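Local coordinates for DUF4785 domain-containing protein (Legionella pneumophila subsp. pneumophila, PDB 4KH9) that is of unknown function but binds calcium, and is built of an N-terminal domain followed by two domains of the immunoglobulin-like E-set clan, at residues Y49-S54 and I252-G257; S65-G70 and K158-Y163; V72-P77 and M152-D157; L164-D169 and A181-H186; N195-R200 and T242-E247. One frame throughout, in Å; residues are numbered along the deposited sequence. Where two conformers were deposited one is given.

Interaction 1 (Y49-S54 and I252-G257)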
# COMPACT_ATOMS: atom_id res chain seq x y z
N TYR A 49 12.83 6.58 9.48
CA TYR A 49 11.52 6.98 9.98
C TYR A 49 11.10 8.30 9.35
O TYR A 49 11.92 9.03 8.77
CB TYR A 49 11.48 7.06 11.53
CG TYR A 49 12.32 8.19 12.12
CD1 TYR A 49 13.67 8.01 12.42
CD2 TYR A 49 11.74 9.43 12.43
CE1 TYR A 49 14.42 9.03 13.00
CE2 TYR A 49 12.49 10.46 12.98
CZ TYR A 49 13.83 10.25 13.27
OH TYR A 49 14.57 11.25 13.87
N LYS A 50 9.80 8.62 9.49
CA LYS A 50 9.21 9.86 9.00
C LYS A 50 8.30 10.39 10.04
O LYS A 50 7.62 9.59 10.68
CB LYS A 50 8.42 9.68 7.66
CG LYS A 50 9.27 9.35 6.45
CD LYS A 50 8.42 9.23 5.19
CE LYS A 50 9.27 8.96 3.98
NZ LYS A 50 8.44 8.57 2.80
N GLU A 51 8.30 11.72 10.25
CA GLU A 51 7.36 12.32 11.19
C GLU A 51 6.98 13.72 10.78
O GLU A 51 7.75 14.42 10.13
CB GLU A 51 7.88 12.34 12.63
CG GLU A 51 9.12 13.20 12.88
CD GLU A 51 9.57 13.21 14.33
OE1 GLU A 51 8.75 12.86 15.21
OE2 GLU A 51 10.72 13.61 14.59
N ARG A 52 5.79 14.14 11.22
CA ARG A 52 5.27 15.48 11.04
C ARG A 52 5.64 16.24 12.26
O ARG A 52 5.47 15.74 13.36
CB ARG A 52 3.74 15.47 10.82
CG ARG A 52 3.33 14.72 9.57
CD ARG A 52 1.89 14.99 9.19
NE ARG A 52 1.67 14.68 7.78
CZ ARG A 52 0.56 14.98 7.11
NH1 ARG A 52 -0.45 15.58 7.73
NH2 ARG A 52 0.45 14.67 5.83
N ILE A 53 6.18 17.43 12.09
CA ILE A 53 6.59 18.28 13.19
C ILE A 53 6.03 19.70 12.96
O ILE A 53 5.83 20.11 11.82
CB ILE A 53 8.14 18.31 13.41
CG1 ILE A 53 8.85 19.02 12.26
CG2 ILE A 53 8.73 16.91 13.68
CD1 ILE A 53 9.98 19.71 12.66
N SER A 54 5.82 20.44 14.04
CA SER A 54 5.33 21.80 13.93
C SER A 54 6.47 22.78 14.03
O SER A 54 7.55 22.43 14.49
CB SER A 54 4.31 22.08 15.03
OG SER A 54 4.95 22.11 16.29
N ILE A 252 18.57 5.97 20.93
CA ILE A 252 17.17 5.98 20.52
C ILE A 252 17.08 5.18 19.22
O ILE A 252 17.83 5.44 18.26
CB ILE A 252 16.62 7.44 20.36
CG1 ILE A 252 16.75 8.29 21.66
CG2 ILE A 252 15.19 7.47 19.79
CD1 ILE A 252 15.84 7.96 22.84
N ILE A 253 16.20 4.17 19.22
CA ILE A 253 15.90 3.34 18.06
C ILE A 253 14.52 3.76 17.59
O ILE A 253 13.51 3.49 18.26
CB ILE A 253 16.00 1.80 18.34
CG1 ILE A 253 17.13 1.39 19.35
CG2 ILE A 253 15.98 0.98 17.05
CD1 ILE A 253 18.54 1.52 18.94
N ARG A 254 14.48 4.45 16.46
CA ARG A 254 13.21 4.93 15.91
C ARG A 254 13.07 4.48 14.48
O ARG A 254 13.96 4.73 13.66
CB ARG A 254 13.15 6.47 16.00
CG ARG A 254 11.94 7.06 15.32
CD ARG A 254 10.83 7.44 16.24
NE ARG A 254 9.71 8.05 15.52
CZ ARG A 254 9.49 9.37 15.44
NH1 ARG A 254 10.32 10.23 16.01
NH2 ARG A 254 8.43 9.82 14.78
N ARG A 255 11.95 3.79 14.18
CA ARG A 255 11.66 3.34 12.83
C ARG A 255 10.18 3.53 12.53
O ARG A 255 9.33 3.30 13.38
CB ARG A 255 12.06 1.86 12.62
CG ARG A 255 13.56 1.50 12.62
CD ARG A 255 14.24 1.95 11.36
NE ARG A 255 15.70 1.78 11.40
CZ ARG A 255 16.59 2.72 11.74
NH1 ARG A 255 16.17 3.91 12.17
NH2 ARG A 255 17.88 2.47 11.67
N SER A 256 9.87 3.91 11.31
CA SER A 256 8.51 4.00 10.84
C SER A 256 8.42 3.22 9.54
O SER A 256 9.42 3.05 8.85
CB SER A 256 8.01 5.43 10.70
OG SER A 256 8.46 5.99 9.49
N GLY A 257 7.27 2.65 9.28
CA GLY A 257 7.09 1.82 8.09
C GLY A 257 5.71 1.88 7.52
O GLY A 257 4.77 2.28 8.20

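Interaction 2 (S65-G70 and K158-Y163)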
# COMPACT_ATOMS: atom_id res chain seq x y z
N SER A 65 17.39 11.13 15.39
CA SER A 65 18.14 10.01 15.96
C SER A 65 18.67 9.10 14.86
O SER A 65 17.92 8.69 13.97
CB SER A 65 17.26 9.23 16.94
OG SER A 65 16.13 8.68 16.27
N THR A 66 19.97 8.86 14.88
CA THR A 66 20.63 8.02 13.90
C THR A 66 21.42 6.96 14.64
O THR A 66 21.86 7.19 15.76
CB THR A 66 21.51 8.88 12.93
OG1 THR A 66 22.63 9.38 13.64
CG2 THR A 66 20.73 10.03 12.26
N LEU A 67 21.62 5.81 14.00
CA LEU A 67 22.36 4.68 14.57
C LEU A 67 23.66 4.40 13.80
O LEU A 67 24.51 3.60 14.26
CB LEU A 67 21.47 3.42 14.56
CG LEU A 67 20.16 3.53 15.37
CD1 LEU A 67 19.30 2.29 15.17
CD2 LEU A 67 20.45 3.80 16.88
N ALA A 68 23.82 5.04 12.64
CA ALA A 68 25.07 4.88 11.89
C ALA A 68 25.47 6.19 11.26
O ALA A 68 24.61 7.06 11.07
CB ALA A 68 24.91 3.81 10.83
N PRO A 69 26.75 6.38 10.89
CA PRO A 69 27.12 7.64 10.24
C PRO A 69 26.48 7.76 8.85
O PRO A 69 26.07 6.76 8.23
CB PRO A 69 28.65 7.55 10.16
CG PRO A 69 28.97 6.10 10.17
CD PRO A 69 27.91 5.47 11.03
N GLY A 70 26.41 8.99 8.37
CA GLY A 70 25.93 9.26 7.02
C GLY A 70 24.46 9.07 6.77
O GLY A 70 24.07 8.74 5.64
N LYS A 158 20.66 5.22 6.42
CA LYS A 158 21.20 4.52 5.27
C LYS A 158 22.20 3.41 5.65
O LYS A 158 22.19 2.34 5.02
CB LYS A 158 21.90 5.56 4.34
CG LYS A 158 22.24 5.02 2.96
CD LYS A 158 22.80 6.08 2.01
CE LYS A 158 23.01 5.47 0.65
NZ LYS A 158 23.29 6.50 -0.39
N PHE A 159 23.08 3.65 6.64
CA PHE A 159 24.10 2.66 6.89
C PHE A 159 23.86 1.88 8.20
O PHE A 159 24.74 1.13 8.64
CB PHE A 159 25.49 3.33 6.86
CG PHE A 159 25.78 3.87 5.48
CD1 PHE A 159 26.10 3.01 4.42
CD2 PHE A 159 25.76 5.24 5.23
CE1 PHE A 159 26.38 3.52 3.15
CE2 PHE A 159 26.03 5.74 3.96
CZ PHE A 159 26.34 4.88 2.93
N SER A 160 22.64 1.99 8.75
CA SER A 160 22.22 1.21 9.91
C SER A 160 21.81 -0.20 9.51
O SER A 160 21.26 -0.39 8.43
CB SER A 160 21.04 1.89 10.60
OG SER A 160 20.63 1.10 11.71
N ILE A 161 22.08 -1.18 10.38
CA ILE A 161 21.68 -2.57 10.12
C ILE A 161 20.33 -2.83 10.87
O ILE A 161 19.82 -3.94 10.84
CB ILE A 161 22.79 -3.60 10.47
CG1 ILE A 161 23.14 -3.56 11.99
CG2 ILE A 161 24.06 -3.34 9.60
CD1 ILE A 161 23.93 -4.80 12.57
N THR A 162 19.77 -1.80 11.52
CA THR A 162 18.50 -1.88 12.25
C THR A 162 17.36 -1.49 11.31
O THR A 162 17.36 -0.39 10.75
CB THR A 162 18.47 -1.03 13.53
OG1 THR A 162 19.46 -1.51 14.43
CG2 THR A 162 17.10 -1.09 14.25
N TYR A 163 16.41 -2.42 11.12
CA TYR A 163 15.29 -2.15 10.24
C TYR A 163 13.98 -2.59 10.87
O TYR A 163 13.96 -3.42 11.79
CB TYR A 163 15.47 -2.83 8.87
CG TYR A 163 15.61 -4.33 8.94
CD1 TYR A 163 14.49 -5.16 8.91
CD2 TYR A 163 16.87 -4.93 8.99
CE1 TYR A 163 14.62 -6.54 8.92
CE2 TYR A 163 17.01 -6.32 9.02
CZ TYR A 163 15.88 -7.12 8.97
OH TYR A 163 15.99 -8.48 8.98
O HOH W 1 23.08 6.01 8.47

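Interaction 3 (V72-P77 and M152-D157)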
# COMPACT_ATOMS: atom_id res chain seq x y z
N VAL A 72 20.64 10.21 5.92
CA VAL A 72 20.12 11.21 4.99
C VAL A 72 18.84 11.82 5.60
O VAL A 72 17.97 11.10 6.06
CB VAL A 72 19.88 10.59 3.60
CG1 VAL A 72 19.31 11.62 2.63
CG2 VAL A 72 21.20 9.99 3.03
N VAL A 73 18.78 13.15 5.66
CA VAL A 73 17.68 13.90 6.29
C VAL A 73 17.00 14.81 5.26
O VAL A 73 17.67 15.52 4.51
CB VAL A 73 18.18 14.69 7.53
CG1 VAL A 73 17.05 15.48 8.21
CG2 VAL A 73 18.87 13.76 8.54
N ARG A 74 15.64 14.78 5.25
CA ARG A 74 14.83 15.61 4.36
C ARG A 74 13.77 16.36 5.17
O ARG A 74 13.04 15.76 5.95
CB ARG A 74 14.19 14.76 3.25
CG ARG A 74 13.39 15.58 2.23
CD ARG A 74 12.92 14.79 1.03
NE ARG A 74 12.04 13.66 1.38
CZ ARG A 74 12.41 12.38 1.34
NH1 ARG A 74 13.65 12.05 1.00
NH2 ARG A 74 11.54 11.43 1.65
N ILE A 75 13.69 17.68 4.97
CA ILE A 75 12.71 18.53 5.64
C ILE A 75 11.91 19.27 4.56
O ILE A 75 12.50 20.04 3.80
CB ILE A 75 13.43 19.51 6.60
CG1 ILE A 75 14.32 18.75 7.62
CG2 ILE A 75 12.44 20.51 7.27
CD1 ILE A 75 15.74 19.39 7.73
N THR A 76 10.60 19.01 4.47
CA THR A 76 9.72 19.65 3.47
C THR A 76 8.55 20.32 4.19
O THR A 76 8.00 19.74 5.13
CB THR A 76 9.23 18.66 2.39
OG1 THR A 76 8.38 17.69 2.99
CG2 THR A 76 10.37 17.94 1.67
N PRO A 77 8.17 21.55 3.79
CA PRO A 77 7.02 22.20 4.45
C PRO A 77 5.71 21.53 4.00
O PRO A 77 5.61 21.06 2.87
CB PRO A 77 7.12 23.66 4.01
CG PRO A 77 7.99 23.67 2.81
CD PRO A 77 8.70 22.36 2.67
N MSE A 152 7.41 17.86 7.23
CA MSE A 152 7.64 16.43 7.21
C MSE A 152 9.13 16.22 7.32
O MSE A 152 9.89 16.76 6.51
CB MSE A 152 7.08 15.76 5.93
CG MSE A 152 7.29 14.23 5.91
SE MSE A 152 6.27 13.27 7.25
CE MSE A 152 4.52 13.34 6.38
N ILE A 153 9.56 15.50 8.35
CA ILE A 153 10.96 15.16 8.55
C ILE A 153 11.10 13.71 8.15
O ILE A 153 10.38 12.87 8.68
CB ILE A 153 11.49 15.40 9.99
CG1 ILE A 153 11.13 16.79 10.54
CG2 ILE A 153 13.02 15.10 10.09
CD1 ILE A 153 11.66 17.97 9.83
N SER A 154 12.02 13.43 7.26
CA SER A 154 12.31 12.07 6.84
C SER A 154 13.78 11.76 7.13
O SER A 154 14.66 12.53 6.76
CB SER A 154 11.98 11.90 5.36
OG SER A 154 12.26 10.57 4.96
N VAL A 155 14.02 10.69 7.86
CA VAL A 155 15.37 10.27 8.22
C VAL A 155 15.61 8.90 7.66
O VAL A 155 14.96 7.96 8.07
CB VAL A 155 15.62 10.30 9.76
CG1 VAL A 155 17.05 9.84 10.10
CG2 VAL A 155 15.35 11.70 10.36
N LEU A 156 16.56 8.78 6.73
CA LEU A 156 17.02 7.52 6.19
C LEU A 156 18.35 7.20 6.88
O LEU A 156 19.36 7.87 6.64
CB LEU A 156 17.13 7.52 4.67
CG LEU A 156 17.78 6.26 4.05
CD1 LEU A 156 16.89 5.03 4.22
CD2 LEU A 156 18.16 6.50 2.59
N ASP A 157 18.34 6.19 7.74
CA ASP A 157 19.53 5.76 8.46
C ASP A 157 20.20 4.71 7.56
O ASP A 157 20.21 3.51 7.83
CB ASP A 157 19.11 5.22 9.86
CG ASP A 157 20.20 5.27 10.93
OD1 ASP A 157 21.34 5.71 10.62
OD2 ASP A 157 19.90 4.89 12.07
O HOH W 2 15.50 11.01 3.94
O HOH W 3 10.60 15.23 4.10

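Interaction 4 (L164-D169 and A181-H186)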
# COMPACT_ATOMS: atom_id res chain seq x y z
N LEU A 164 12.89 -2.01 10.37
CA LEU A 164 11.53 -2.35 10.76
C LEU A 164 10.93 -3.15 9.65
O LEU A 164 10.99 -2.71 8.50
CB LEU A 164 10.70 -1.09 11.03
CG LEU A 164 9.26 -1.32 11.49
CD1 LEU A 164 9.22 -1.87 12.91
CD2 LEU A 164 8.45 -0.07 11.38
N GLU A 165 10.38 -4.33 9.96
CA GLU A 165 9.72 -5.14 8.93
C GLU A 165 8.19 -5.17 9.20
O GLU A 165 7.78 -5.40 10.31
CB GLU A 165 10.31 -6.55 8.88
CG GLU A 165 9.73 -7.36 7.73
CD GLU A 165 10.40 -8.70 7.51
OE1 GLU A 165 11.59 -8.70 7.12
OE2 GLU A 165 9.73 -9.75 7.67
N VAL A 166 7.36 -4.86 8.17
CA VAL A 166 5.90 -4.84 8.27
C VAL A 166 5.31 -5.64 7.12
O VAL A 166 5.90 -5.70 6.03
CB VAL A 166 5.32 -3.40 8.28
CG1 VAL A 166 5.89 -2.58 9.43
CG2 VAL A 166 5.52 -2.68 6.94
N GLU A 167 4.15 -6.24 7.35
CA GLU A 167 3.39 -6.97 6.31
C GLU A 167 1.96 -7.23 6.77
O GLU A 167 1.71 -7.25 7.97
CB GLU A 167 4.05 -8.30 5.90
CG GLU A 167 4.23 -9.31 7.01
CD GLU A 167 4.67 -10.68 6.56
OE1 GLU A 167 3.95 -11.32 5.76
OE2 GLU A 167 5.74 -11.14 7.02
N THR A 168 1.03 -7.46 5.83
CA THR A 168 -0.35 -7.82 6.17
C THR A 168 -0.57 -9.29 5.71
O THR A 168 0.23 -9.79 4.91
CB THR A 168 -1.37 -6.84 5.61
OG1 THR A 168 -1.30 -6.81 4.20
CG2 THR A 168 -1.18 -5.43 6.16
N ASP A 169 -1.56 -9.99 6.26
CA ASP A 169 -1.77 -11.42 5.95
C ASP A 169 -2.30 -11.64 4.52
O ASP A 169 -2.32 -12.77 4.04
CB ASP A 169 -2.72 -12.07 6.96
CG ASP A 169 -4.11 -11.47 7.13
OD1 ASP A 169 -4.28 -10.26 6.88
OD2 ASP A 169 -4.99 -12.16 7.65
N ALA A 181 -1.74 -7.65 10.77
CA ALA A 181 -0.43 -7.14 10.42
C ALA A 181 0.63 -7.67 11.37
O ALA A 181 0.33 -7.99 12.53
CB ALA A 181 -0.42 -5.62 10.45
N THR A 182 1.84 -7.85 10.87
CA THR A 182 2.99 -8.25 11.67
C THR A 182 3.99 -7.14 11.56
O THR A 182 4.25 -6.68 10.45
CB THR A 182 3.54 -9.61 11.24
OG1 THR A 182 2.44 -10.51 11.06
CG2 THR A 182 4.56 -10.17 12.25
N ILE A 183 4.51 -6.67 12.70
CA ILE A 183 5.46 -5.55 12.82
C ILE A 183 6.63 -6.05 13.65
O ILE A 183 6.44 -6.44 14.80
CB ILE A 183 4.72 -4.32 13.46
CG1 ILE A 183 3.50 -3.88 12.61
CG2 ILE A 183 5.69 -3.14 13.71
CD1 ILE A 183 2.27 -3.29 13.44
N SER A 184 7.83 -6.05 13.06
CA SER A 184 9.03 -6.57 13.74
C SER A 184 10.21 -5.63 13.61
O SER A 184 10.43 -5.05 12.56
CB SER A 184 9.44 -7.93 13.16
OG SER A 184 8.32 -8.66 12.71
N LEU A 185 10.95 -5.48 14.71
CA LEU A 185 12.15 -4.67 14.74
C LEU A 185 13.35 -5.60 14.78
O LEU A 185 13.47 -6.40 15.71
CB LEU A 185 12.14 -3.69 15.93
CG LEU A 185 13.32 -2.68 15.96
CD1 LEU A 185 13.27 -1.73 14.75
CD2 LEU A 185 13.30 -1.87 17.24
N HIS A 186 14.26 -5.48 13.78
CA HIS A 186 15.41 -6.37 13.67
C HIS A 186 16.77 -5.65 13.63
O HIS A 186 16.90 -4.54 13.12
CB HIS A 186 15.31 -7.21 12.39
CG HIS A 186 14.09 -8.07 12.30
ND1 HIS A 186 13.97 -9.24 13.04
CD2 HIS A 186 13.00 -7.95 11.51
CE1 HIS A 186 12.80 -9.76 12.69
NE2 HIS A 186 12.20 -9.03 11.75
O HOH W 4 7.07 -8.18 10.47

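Interaction 5 (N195-R200 and T242-E247)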
# COMPACT_ATOMS: atom_id res chain seq x y z
N ASN A 195 8.04 -1.54 23.36
CA ASN A 195 6.78 -1.26 24.03
C ASN A 195 6.08 -0.05 23.38
O ASN A 195 4.86 0.03 23.44
CB ASN A 195 6.99 -1.03 25.53
CG ASN A 195 7.37 -2.26 26.32
OD1 ASN A 195 6.63 -3.25 26.37
ND2 ASN A 195 8.53 -2.22 26.97
N ASP A 196 6.85 0.88 22.76
CA ASP A 196 6.24 2.04 22.14
C ASP A 196 6.05 1.77 20.64
O ASP A 196 6.99 1.89 19.83
CB ASP A 196 7.07 3.32 22.42
CG ASP A 196 6.43 4.65 22.02
OD1 ASP A 196 5.27 4.63 21.55
OD2 ASP A 196 7.09 5.70 22.17
N VAL A 197 4.83 1.31 20.29
CA VAL A 197 4.41 0.97 18.91
C VAL A 197 3.06 1.59 18.63
O VAL A 197 2.14 1.44 19.42
CB VAL A 197 4.33 -0.57 18.64
CG1 VAL A 197 3.98 -0.88 17.18
CG2 VAL A 197 5.58 -1.30 19.04
N ASP A 198 2.92 2.22 17.47
CA ASP A 198 1.63 2.78 17.01
C ASP A 198 1.41 2.30 15.58
O ASP A 198 2.38 2.24 14.83
CB ASP A 198 1.66 4.33 17.08
CG ASP A 198 2.09 4.92 18.41
OD1 ASP A 198 1.42 4.66 19.43
OD2 ASP A 198 3.11 5.67 18.42
N ALA A 199 0.19 1.91 15.22
CA ALA A 199 -0.08 1.45 13.84
C ALA A 199 -1.53 1.74 13.46
O ALA A 199 -2.42 1.70 14.31
CB ALA A 199 0.23 -0.05 13.71
N ARG A 200 -1.75 2.08 12.19
CA ARG A 200 -3.08 2.38 11.70
C ARG A 200 -3.16 2.08 10.23
O ARG A 200 -2.15 1.90 9.58
CB ARG A 200 -3.43 3.87 11.96
CG ARG A 200 -2.49 4.84 11.20
CD ARG A 200 -2.89 6.27 11.45
NE ARG A 200 -2.14 7.21 10.61
CZ ARG A 200 -2.39 8.51 10.53
NH1 ARG A 200 -3.37 9.04 11.25
NH2 ARG A 200 -1.66 9.29 9.74
N THR A 242 3.02 2.43 10.42
CA THR A 242 3.42 2.11 11.78
C THR A 242 4.65 2.93 12.17
O THR A 242 5.49 3.28 11.32
CB THR A 242 3.64 0.60 11.99
OG1 THR A 242 4.09 0.36 13.32
CG2 THR A 242 4.61 0.00 11.02
N ASP A 243 4.75 3.20 13.48
CA ASP A 243 5.82 3.96 14.12
C ASP A 243 6.24 3.23 15.36
O ASP A 243 5.40 2.84 16.18
CB ASP A 243 5.36 5.41 14.42
CG ASP A 243 6.46 6.45 14.52
OD1 ASP A 243 7.67 6.09 14.35
OD2 ASP A 243 6.13 7.63 14.77
N VAL A 244 7.53 2.97 15.47
CA VAL A 244 8.09 2.24 16.60
C VAL A 244 9.25 3.06 17.24
O VAL A 244 10.12 3.60 16.53
CB VAL A 244 8.56 0.85 16.09
CG1 VAL A 244 9.37 0.10 17.13
CG2 VAL A 244 7.37 -0.00 15.62
N GLN A 245 9.29 3.10 18.58
CA GLN A 245 10.42 3.70 19.27
C GLN A 245 10.83 2.84 20.47
O GLN A 245 9.98 2.36 21.21
CB GLN A 245 10.16 5.14 19.72
CG GLN A 245 11.46 5.78 20.22
CD GLN A 245 11.41 7.25 20.43
OE1 GLN A 245 11.19 8.02 19.51
NE2 GLN A 245 11.76 7.67 21.62
N THR A 246 12.14 2.60 20.63
CA THR A 246 12.68 1.92 21.80
C THR A 246 14.05 2.55 22.09
O THR A 246 14.44 3.51 21.42
CB THR A 246 12.70 0.39 21.68
OG1 THR A 246 13.01 -0.14 22.97
CG2 THR A 246 13.68 -0.13 20.65
N GLU A 247 14.72 2.07 23.15
CA GLU A 247 16.03 2.55 23.56
C GLU A 247 16.92 1.38 23.83
O GLU A 247 16.48 0.40 24.44
CB GLU A 247 15.98 3.49 24.79
CG GLU A 247 15.07 4.71 24.68
CD GLU A 247 13.60 4.46 24.97
OE1 GLU A 247 13.27 4.06 26.11
OE2 GLU A 247 12.76 4.68 24.05

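Interaction 1 (Y49-S54 and I252-G257)
Tyr49 and Arg254 carry most of this contact, the ring of the one lying against the aliphatic chain and then the head of the other. Arg254 CG stands over one face of the ring, displaced toward the rim, 3.6 Å from the centroid of the Tyr49 ring: a CH-pi contact. The arginine chain bends about CB-CG (chi2 101°), which turns CD away from an extended course; the guanidinium plane is 24° from that of the ring, with Tyr49 CD2 3.7 Å above the centre of the Arg254 guanidinium. The edge of that group turns to Glu51. OE1 of Glu51 lies in the guanidinium plane, 3.1 Å from Arg254 NH2, in a salt bridge to which NH1 adds a weak second bond; the carboxylate itself is met from above its plane. These residues belong to two domains. Segment 49-54, on an edge strand of a four-stranded sheet of the N-terminal domain, runs at 84° to segment 252-257 of the E-set-like central domain, so side chains join them rather than a shared ladder. Where the backbones come closest, Ser256 OG accepts from Lys50 N at 3.0 Å along a bent line and also touches Tyr49 CA. Arg254 NE forms a further salt bridge with Asp243, and the arginine side chain is about 7 Å from the bound calcium ion. Tyr49 OH is hydrogen-bonded to Ser65 N.

Interaction 2 (S65-G70 and K158-Y163)
Leu67 and Thr162 meet at about a right angle, the CD1 methyl of the leucine coming up against the beta carbon of the threonine (Leu67 CD1 to Thr162 CB 3.8 Å). The same methyl is close to Ser160 OG, which also touches Leu67 CB at 3.8 Å. Ser160 OG lies anti to its own backbone N (chi1 179°) and accepts from Thr162 N at 3.0 Å, closing an ST turn. The polar end of Thr162 is engaged by Tyr192 and Asn187. One residue further along the other loop, Ala68 CB presses on the Phe159 backbone, 3.4 Å from Phe159 C. Ala68 CB and Phe159 CB are 4.0 Å apart. The phenyl ring itself presents its edge: Pro69 O lies near the ring plane, 3.4 Å from Phe159 CD2, and Gly70 O borders the same edge. Polar linkage between the loops runs through a water, which accepts from Phe159 N at 3.0 Å and lies within hydrogen-bonding distance of Pro69 O. The contact is van der Waals packing of two irregular loops, with a water between them, at the junction of the N-terminal and central domains. Asp157, just ahead of 158-163, takes the backbone N-H groups of Leu67 and Ala68. Residues 65-70 lead from strand 62-65 to strand 72-77, residues 158-163 from strand 150-156 to strand 163-168, and Leu67 and Ser160 also pack on strand 251-264.

Interaction 3 (V72-P77 and M152-D157)
Val72 and Leu156, Arg74 and Ser154, Thr76 and Met152 form three successive hydrogen-bonded pairs of an antiparallel ladder, each with two backbone bonds. The shortest are those of the first pair, 2.8 Å from Val72 N to Leu156 O and likewise from Leu156 N to Val72 O; the longest is Thr76 N to Met152 O, 3.1 Å. All six are nearly straight. Between them the non-hydrogen-bonded pairs Val73-Val155 and Ile75-Ile153 bring CA-H groups against carbonyl oxygens, as at Val73 CA to Ser154 O, 3.3 Å. A water donates to Met152 O, and another donates to Val72 O and is weakly bonded to Ser154 OG. On the face of Val73, Ile75, Ile153 and Val155 the packing is apolar. Ile75 and Ile153 lie side by side, pointing the same way; the Ile153 CD1 methyl reaches back to Ile75 CG1 at 3.5 Å and also touches CG2. The face of Val72, Arg74 and Thr76 is more polar. There Thr76 OG1 rests 3.7 Å from CB of Met152, a selenomethionine in the crystal. In one of two conformers, and so less certainly, Arg74 bends at chi3 (59°), which places NE, and its guanidinium has Ser154 CB over one face. The two strands are the middle pair of a four-stranded antiparallel sheet in the N-terminal domain: strand 123-126 pairs with 72-77, strand 48-54 with 150-156, while Leu138 of strand 135-140, from a second sheet, packs on Ile75 and Ile153.

Interaction 4 (L164-D169 and A181-H186)
An antiparallel strand pair of the central, E-set-like domain is formed here, Leu164, Val166 and Thr168 meeting Leu185, Ile183 and Ala181 on the inward face, an arrangement consistent with an immunoglobulin-like sandwich. Glu165 and Ser184 exchange two backbone bonds, Glu165 N to Ser184 O being the shorter at 2.7 Å and almost straight; Glu167 and Thr182 repeat the pattern, with the Glu167 N bond more bent. In the core, Leu164 and Ile183 lie side by side: CD1 of Leu164 rests 3.8 Å from Ile183 CG2 and reaches Ser184 O as well. Val166 CG1 approaches Ile183 CG1 at 4.2 Å, the two side chains crossing obliquely. Across the sandwich, Thr242 and Val244 of strand 238-248 cover Leu164. The other face is polar. Ser184 OG is 2.6 Å from a water that also sits 2.9 Å from Glu165 O and cannot serve every nearby acceptor at once. The extended chain of Glu165 carries its carboxylate to a salt bridge with Arg45, while its CB comes near the plane of the His186 ring, at the edge, 4.0 Å from His186 CD2.

Interaction 5 (N195-R200 and T242-E247)
Asp196 lies beside Gln245, their side chains pointing the same way from neighbouring strands. Its CB touches the backbone of the partner, 3.3 Å from Gln245 O. CG stands anti to the backbone N (chi1 -170°), and beyond it OD2 passes 4.0 Å from Gln245 CB, the carboxylate and amide planes 54° apart. The tip then leaves the strand pair for the metal: the Asp196 side chain is about 3 Å from a bound calcium ion, and Asp196 and Asp198 are both calcium ligands. The backbone behind this site is an antiparallel ladder of strands 196-202 and 238-248 in the central domain. Gln245 N donates to Asp196 O at 2.9 Å, and Asp198 and Asp243 exchange a bond in each direction. In one of two Thr242 conformers, and so less certain, OG1 of Thr242 is a second donor to Asp198 O, at 3.0 Å and tilted 33° from the carbonyl plane. On the reverse face Val197 CG1 packs on Val244 CG2 at 3.8 Å and Ala199 CB on Thr242 CB; Ala199, Thr242 and Val244 face Ile183 of strand 178-186. Three carboxylates therefore gather on one face, with OD2 of Asp198 and OD2 of Asp243 5.1 Å apart. Asp243 has its counter-charge in Arg254; the calcium would probably offset the repulsion between Asp196 and Asp198.

Interaction 3 lies within the N-terminal domain, interactions 4 and 5 within the central one, and interactions 1 and 2 join the two. Along the chain, 72-77/152-157 falls between the segments of interaction 2, which together with interactions 4 and 5 falls between those of interaction 1. Centres of interactions 3 and 5 are each about 9 Å from that of interaction 1, whose strands 48-54 and 251-264 neighbour theirs in two different sheets. Interactions 4 and 5, about 11 Å apart, pack face to face through Leu164, Ile183 and Val244. Arg255 and Asp157 form a salt bridge across the boundary, and strand 238-248, between strands 196-202 and 251-264, connects the calcium site to this junction.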